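Local coordinates for protein 3-dehydroquinate dehydratase (Clostridium difficile, PDB 4H3D) that catalyses the cis-dehydration of 3-dehydroquinate to 3-dehydroshikimate through an imine intermediate, the third step of the chorismate pathway that leads to the aromatic amino acids, at residues Glu37-Lys42 and Arg73-Asp78; Cys219-Gly224 and Leu252-Ile257. All coordinates share one frame; numbering follows the deposited sequence.

Both contacts lie in the outer layer of helices around the TIM barrel, their centres about 28 Å apart and their nearest atoms about 19 Å apart. Contact 1 joins the C-terminal ends of two neighbouring barrel helices, 31-41 and 62-76, and is partly buried: its inner side is apolar and faces the strands, its outer side is a tyrosine ring touched by two lysine chains, with no hydrogen bond across. Contact 2 lies at the surface and sets the short helix 220-223 against the end of helix 243-256; its only hydrogen bonds across are those of one histidine-carboxylate pair. They share no helix, and the second subunit reaches contact 2 but not contact 1.

Contact 1 (Glu37-Lys42 and Arg73-Asp78); sequences EAKELK and RSYIHD
Y75 and I76 at the end of helix 62-76 pack against A38, K39 and K42 near the C-terminal end of helix 31-41, two neighbouring helices in the outer layer of the TIM barrel. The buried part is apolar and small. The methyl of A38 (CB) meets the CG2 branch of I76 at 4.2 Å. On I76, CG2 lies beside the backbone N while CG1 takes the place between N and the carbonyl carbon (chi1 73°). Both residues of the pair also touch the strands inside: A38 rests on I26 of strand 21-26, and I76 on I49 of strand 48-52 and L81 of strand 81-84.

Farther out, the contact is made by hydrocarbon against an aromatic ring. K39 crosses the Y75 ring at a slant: CG comes within 3.7 Å of Y75 CD1, and CD lies equally near CE1. Its chain bends at chi3 (70°), which carries CE along the same side of the ring, 4.0 Å from CE1.

K42 approaches Y75 differently. Its chain runs past the Y75 carbonyl, with CD 3.5 Å from the carbonyl O of Y75. No hydrogen bond spans the two segments. From there K42 CE reaches the edge of the tyrosine ring, near its plane, 4.1 Å from CD1.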
loop_
_atom_site.group_PDB
_atom_site.type_symbol
_atom_site.label_atom_id
_atom_site.label_comp_id
_atom_site.label_asym_id
_atom_site.label_seq_id
_atom_site.Cartn_x
_atom_site.Cartn_y
_atom_site.Cartn_z
ATOM N N GLU B 37 -15.979 22.141 -10.559
ATOM C CA GLU B 37 -15.388 20.931 -9.974
ATOM C C GLU B 37 -16.271 19.713 -10.247
ATOM O O GLU B 37 -15.774 18.656 -10.601
ATOM C CB GLU B 37 -15.192 21.080 -8.457
ATOM C CG GLU B 37 -14.022 21.932 -8.018
ATOM C CD GLU B 37 -14.040 22.158 -6.504
ATOM O OE1 GLU B 37 -13.281 21.470 -5.762
ATOM O OE2 GLU B 37 -14.869 22.980 -6.053
ATOM N N ALA B 38 -17.583 19.875 -10.077
ATOM C CA ALA B 38 -18.540 18.788 -10.302
ATOM C C ALA B 38 -18.486 18.253 -11.739
ATOM O O ALA B 38 -18.554 17.036 -11.965
ATOM C CB ALA B 38 -19.955 19.251 -9.957
ATOM N N LYS B 39 -18.349 19.154 -12.706
ATOM C CA LYS B 39 -18.270 18.752 -14.120
ATOM C C LYS B 39 -16.992 17.961 -14.425
ATOM O O LYS B 39 -16.987 17.113 -15.307
ATOM C CB LYS B 39 -18.454 19.967 -15.036
ATOM C CG LYS B 39 -19.902 20.485 -14.977
ATOM C CD LYS B 39 -20.086 21.902 -15.494
ATOM C CE LYS B 39 -19.919 22.013 -16.986
ATOM N NZ LYS B 39 -20.207 23.409 -17.427
ATOM N N GLU B 40 -15.927 18.211 -13.669
ATOM C CA GLU B 40 -14.692 17.441 -13.814
ATOM C C GLU B 40 -14.833 16.026 -13.208
ATOM O O GLU B 40 -14.051 15.123 -13.530
ATOM C CB GLU B 40 -13.522 18.161 -13.132
ATOM C CG GLU B 40 -13.135 19.491 -13.763
ATOM C CD GLU B 40 -12.545 19.334 -15.154
ATOM O OE1 GLU B 40 -12.655 20.288 -15.954
ATOM O OE2 GLU B 40 -11.981 18.259 -15.452
ATOM N N LEU B 41 -15.819 15.828 -12.332
ATOM C CA LEU B 41 -15.989 14.536 -11.653
ATOM C C LEU B 41 -17.168 13.691 -12.140
ATOM O O LEU B 41 -17.240 12.503 -11.828
ATOM C CB LEU B 41 -16.185 14.768 -10.148
ATOM C CG LEU B 41 -15.114 15.520 -9.360
ATOM C CD1 LEU B 41 -15.583 15.741 -7.906
ATOM C CD2 LEU B 41 -13.788 14.787 -9.399
ATOM N N LYS B 42 -18.081 14.278 -12.903
ATOM C CA LYS B 42 -19.327 13.581 -13.246
ATOM C C LYS B 42 -19.188 12.287 -14.061
ATOM O O LYS B 42 -20.054 11.408 -13.962
ATOM C CB LYS B 42 -20.332 14.518 -13.932
ATOM C CG LYS B 42 -20.188 14.639 -15.432
ATOM C CD LYS B 42 -21.392 15.355 -16.047
ATOM C CE LYS B 42 -21.252 16.856 -16.009
ATOM N NZ LYS B 42 -20.278 17.300 -17.039
ATOM N N ARG B 73 -26.758 18.656 -7.954
ATOM C CA ARG B 73 -27.492 17.407 -8.113
ATOM C C ARG B 73 -27.775 17.163 -9.591
ATOM O O ARG B 73 -27.606 16.037 -10.088
ATOM C CB ARG B 73 -28.846 17.469 -7.405
ATOM C CG ARG B 73 -29.150 16.329 -6.511
ATOM C CD ARG B 73 -28.643 14.963 -6.979
ATOM N NE ARG B 73 -28.283 14.226 -5.782
ATOM C CZ ARG B 73 -27.555 13.116 -5.735
ATOM N NH1 ARG B 73 -27.076 12.538 -6.833
ATOM N NH2 ARG B 73 -27.314 12.586 -4.560
ATOM N N SER B 74 -28.198 18.221 -10.293
ATOM C CA SER B 74 -28.547 18.124 -11.716
ATOM C C SER B 74 -27.364 17.697 -12.585
ATOM O O SER B 74 -27.555 17.001 -13.579
ATOM C CB SER B 74 -29.119 19.451 -12.244
ATOM O OG SER B 74 -28.112 20.440 -12.411
ATOM N N TYR B 75 -26.152 18.120 -12.217
ATOM C CA TYR B 75 -24.940 17.758 -12.985
ATOM C C TYR B 75 -24.369 16.370 -12.666
ATOM O O TYR B 75 -23.829 15.721 -13.547
ATOM C CB TYR B 75 -23.809 18.786 -12.797
ATOM C CG TYR B 75 -23.938 20.034 -13.625
ATOM C CD1 TYR B 75 -23.562 20.043 -14.968
ATOM C CD2 TYR B 75 -24.400 21.217 -13.065
ATOM C CE1 TYR B 75 -23.673 21.202 -15.741
ATOM C CE2 TYR B 75 -24.510 22.382 -13.821
ATOM C CZ TYR B 75 -24.146 22.367 -15.159
ATOM O OH TYR B 75 -24.254 23.514 -15.907
ATOM N N ILE B 76 -24.453 15.922 -11.414
ATOM C CA ILE B 76 -23.855 14.623 -11.058
ATOM C C ILE B 76 -24.826 13.458 -11.189
ATOM O O ILE B 76 -24.440 12.288 -11.019
ATOM C CB ILE B 76 -23.232 14.624 -9.670
ATOM C CG1 ILE B 76 -24.299 14.629 -8.573
ATOM C CG2 ILE B 76 -22.282 15.794 -9.535
ATOM C CD1 ILE B 76 -23.699 14.424 -7.189
ATOM N N HIS B 77 -26.082 13.794 -11.481
ATOM C CA HIS B 77 -27.142 12.817 -11.716
ATOM C C HIS B 77 -27.327 11.852 -10.547
ATOM O O HIS B 77 -27.715 12.271 -9.470
ATOM C CB HIS B 77 -26.891 12.058 -13.033
ATOM C CG HIS B 77 -28.144 11.534 -13.678
ATOM N ND1 HIS B 77 -28.727 10.331 -13.328
ATOM C CD2 HIS B 77 -28.923 12.057 -14.660
ATOM C CE1 HIS B 77 -29.811 10.141 -14.061
ATOM N NE2 HIS B 77 -29.951 11.171 -14.878
ATOM N N ASP B 78 -27.040 10.572 -10.753
ATOM C CA ASP B 78 -27.266 9.584 -9.718
ATOM C C ASP B 78 -26.012 9.172 -8.964
ATOM O O ASP B 78 -26.026 8.161 -8.292
ATOM C CB ASP B 78 -27.970 8.353 -10.300
ATOM C CG ASP B 78 -29.425 8.634 -10.674
ATOM O OD1 ASP B 78 -30.151 9.267 -9.855
ATOM O OD2 ASP B 78 -29.844 8.208 -11.779
#

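Contact 2 (Cys219-Gly224 and Leu252-Ile257); sequences CGEIFG and LLHKSI
ND1 of H254 faces both carboxylate oxygens of E221 and donates to each, at 2.9 Å to OE1 and 3.0 Å to OE2. The second bond is the straighter, with an N-H...O angle of 154° at OE2, while the one to OE1 is more bent. OE2 also lies in the plane of the imidazole, whereas OE1 is tilted out of it. Both oxygens are met on their syn sides, from somewhat outside the carboxylate plane, and the planes of carboxylate and ring are turned 48° from each other.

E221 reaches across with an extended chain: CG stands opposite the backbone N (chi1 -168°) and the carbons beyond run straight on. The carboxylate comes close to the helix backbone as well as the ring, OE2 lying 3.4 Å from CA of H254. Shared between two oxygens, the N-H would hold the imidazole against rotation about its CB-CG bond.

In the TIM barrel of this type I dehydroquinase, the pair ties the short helix 220-223, which precedes strand 227-229, to the last turn of the C-terminal helix 243-256. R19 touches both E221 and H254 from a loop of the same chain. The second subunit covers neighbouring parts of the segments, with its V214 on L253 and its L186 on F223. Within helix 243-256, S256 OG donates to the carbonyl O of L253 at 2.7 Å.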
loop_
_atom_site.group_PDB
_atom_site.type_symbol
_atom_site.label_atom_id
_atom_site.label_comp_id
_atom_site.label_asym_id
_atom_site.label_seq_id
_atom_site.Cartn_x
_atom_site.Cartn_y
_atom_site.Cartn_z
ATOM N N CYS B 219 -5.018 0.072 1.076
ATOM C CA CYS B 219 -5.193 -1.321 1.489
ATOM C C CYS B 219 -6.504 -1.664 2.188
ATOM O O CYS B 219 -6.561 -2.620 2.966
ATOM C CB CYS B 219 -4.026 -1.705 2.400
ATOM S SG CYS B 219 -4.050 -0.805 3.956
ATOM N N GLY B 220 -7.555 -0.911 1.902
ATOM C CA GLY B 220 -8.853 -1.156 2.503
ATOM C C GLY B 220 -9.432 -2.538 2.278
ATOM O O GLY B 220 -10.043 -3.119 3.183
ATOM N N GLU B 221 -9.237 -3.093 1.087
ATOM C CA GLU B 221 -9.813 -4.391 0.795
ATOM C C GLU B 221 -9.247 -5.464 1.702
ATOM O O GLU B 221 -9.953 -6.386 2.091
ATOM C CB GLU B 221 -9.641 -4.765 -0.685
ATOM C CG GLU B 221 -10.460 -5.956 -1.099
ATOM C CD GLU B 221 -10.501 -6.155 -2.601
ATOM O OE1 GLU B 221 -10.779 -7.294 -3.040
ATOM O OE2 GLU B 221 -10.250 -5.182 -3.340
ATOM N N ILE B 222 -7.985 -5.343 2.056
ATOM C CA ILE B 222 -7.372 -6.323 2.937
ATOM C C ILE B 222 -7.613 -6.034 4.424
ATOM O O ILE B 222 -7.999 -6.924 5.173
ATOM C CB ILE B 222 -5.857 -6.451 2.656
ATOM C CG1 ILE B 222 -5.641 -7.177 1.314
ATOM C CG2 ILE B 222 -5.159 -7.232 3.777
ATOM C CD1 ILE B 222 -6.113 -8.647 1.297
ATOM N N PHE B 223 -7.417 -4.791 4.847
ATOM C CA PHE B 223 -7.523 -4.474 6.270
ATOM C C PHE B 223 -8.906 -4.082 6.772
ATOM O O PHE B 223 -9.193 -4.235 7.951
ATOM C CB PHE B 223 -6.432 -3.488 6.667
ATOM C CG PHE B 223 -5.065 -4.067 6.520
ATOM C CD1 PHE B 223 -4.550 -4.899 7.497
ATOM C CD2 PHE B 223 -4.336 -3.871 5.368
ATOM C CE1 PHE B 223 -3.304 -5.473 7.345
ATOM C CE2 PHE B 223 -3.078 -4.447 5.215
ATOM C CZ PHE B 223 -2.573 -5.242 6.198
ATOM N N GLY B 224 -9.757 -3.596 5.887
ATOM C CA GLY B 224 -11.147 -3.356 6.253
ATOM C C GLY B 224 -11.776 -2.003 6.021
ATOM O O GLY B 224 -12.979 -1.870 6.238
ATOM N N LEU B 252 -5.582 -2.832 -9.024
ATOM C CA LEU B 252 -4.413 -3.700 -8.997
ATOM C C LEU B 252 -4.445 -4.630 -7.763
ATOM O O LEU B 252 -4.106 -5.813 -7.861
ATOM C CB LEU B 252 -3.134 -2.855 -9.004
ATOM C CG LEU B 252 -1.799 -3.601 -8.991
ATOM C CD1 LEU B 252 -1.632 -4.428 -10.266
ATOM C CD2 LEU B 252 -0.650 -2.616 -8.835
ATOM N N LEU B 253 -4.844 -4.092 -6.613
ATOM C CA LEU B 253 -4.932 -4.890 -5.376
ATOM C C LEU B 253 -6.155 -5.826 -5.373
ATOM O O LEU B 253 -6.091 -6.930 -4.819
ATOM C CB LEU B 253 -4.918 -3.990 -4.124
ATOM C CG LEU B 253 -3.605 -3.214 -3.882
ATOM C CD1 LEU B 253 -3.751 -2.104 -2.805
ATOM C CD2 LEU B 253 -2.479 -4.142 -3.519
ATOM N N HIS B 254 -7.251 -5.405 -6.009
ATOM C CA HIS B 254 -8.457 -6.236 -6.090
ATOM C C HIS B 254 -8.146 -7.513 -6.862
ATOM O O HIS B 254 -8.561 -8.599 -6.466
ATOM C CB HIS B 254 -9.597 -5.466 -6.782
ATOM C CG HIS B 254 -10.909 -6.204 -6.816
ATOM N ND1 HIS B 254 -11.640 -6.477 -5.679
ATOM C CD2 HIS B 254 -11.636 -6.690 -7.853
ATOM C CE1 HIS B 254 -12.744 -7.124 -6.009
ATOM N NE2 HIS B 254 -12.770 -7.260 -7.322
ATOM N N LYS B 255 -7.398 -7.368 -7.957
ATOM C CA LYS B 255 -7.052 -8.504 -8.809
ATOM C C LYS B 255 -5.913 -9.374 -8.254
ATOM O O LYS B 255 -5.795 -10.542 -8.636
ATOM C CB LYS B 255 -6.726 -8.060 -10.247
ATOM C CG LYS B 255 -5.458 -7.229 -10.414
ATOM C CD LYS B 255 -4.932 -7.273 -11.868
ATOM C CE LYS B 255 -5.978 -6.840 -12.892
ATOM N NZ LYS B 255 -6.495 -5.474 -12.632
ATOM N N SER B 256 -5.070 -8.816 -7.373
ATOM C CA SER B 256 -3.999 -9.615 -6.749
ATOM C C SER B 256 -4.655 -10.711 -5.879
ATOM O O SER B 256 -4.078 -11.786 -5.682
ATOM C CB SER B 256 -3.035 -8.746 -5.937
ATOM O OG SER B 256 -3.675 -8.160 -4.822
ATOM N N ILE B 257 -5.853 -10.405 -5.357
ATOM C CA ILE B 257 -6.718 -11.373 -4.638
ATOM C C ILE B 257 -7.858 -10.633 -3.932
ATOM O O ILE B 257 -9.002 -10.639 -4.404
ATOM C CB ILE B 257 -5.981 -12.239 -3.596
ATOM C CG1 ILE B 257 -6.724 -13.574 -3.422
ATOM C CG2 ILE B 257 -5.837 -11.463 -2.265
ATOM C CD1 ILE B 257 -5.956 -14.629 -2.658
#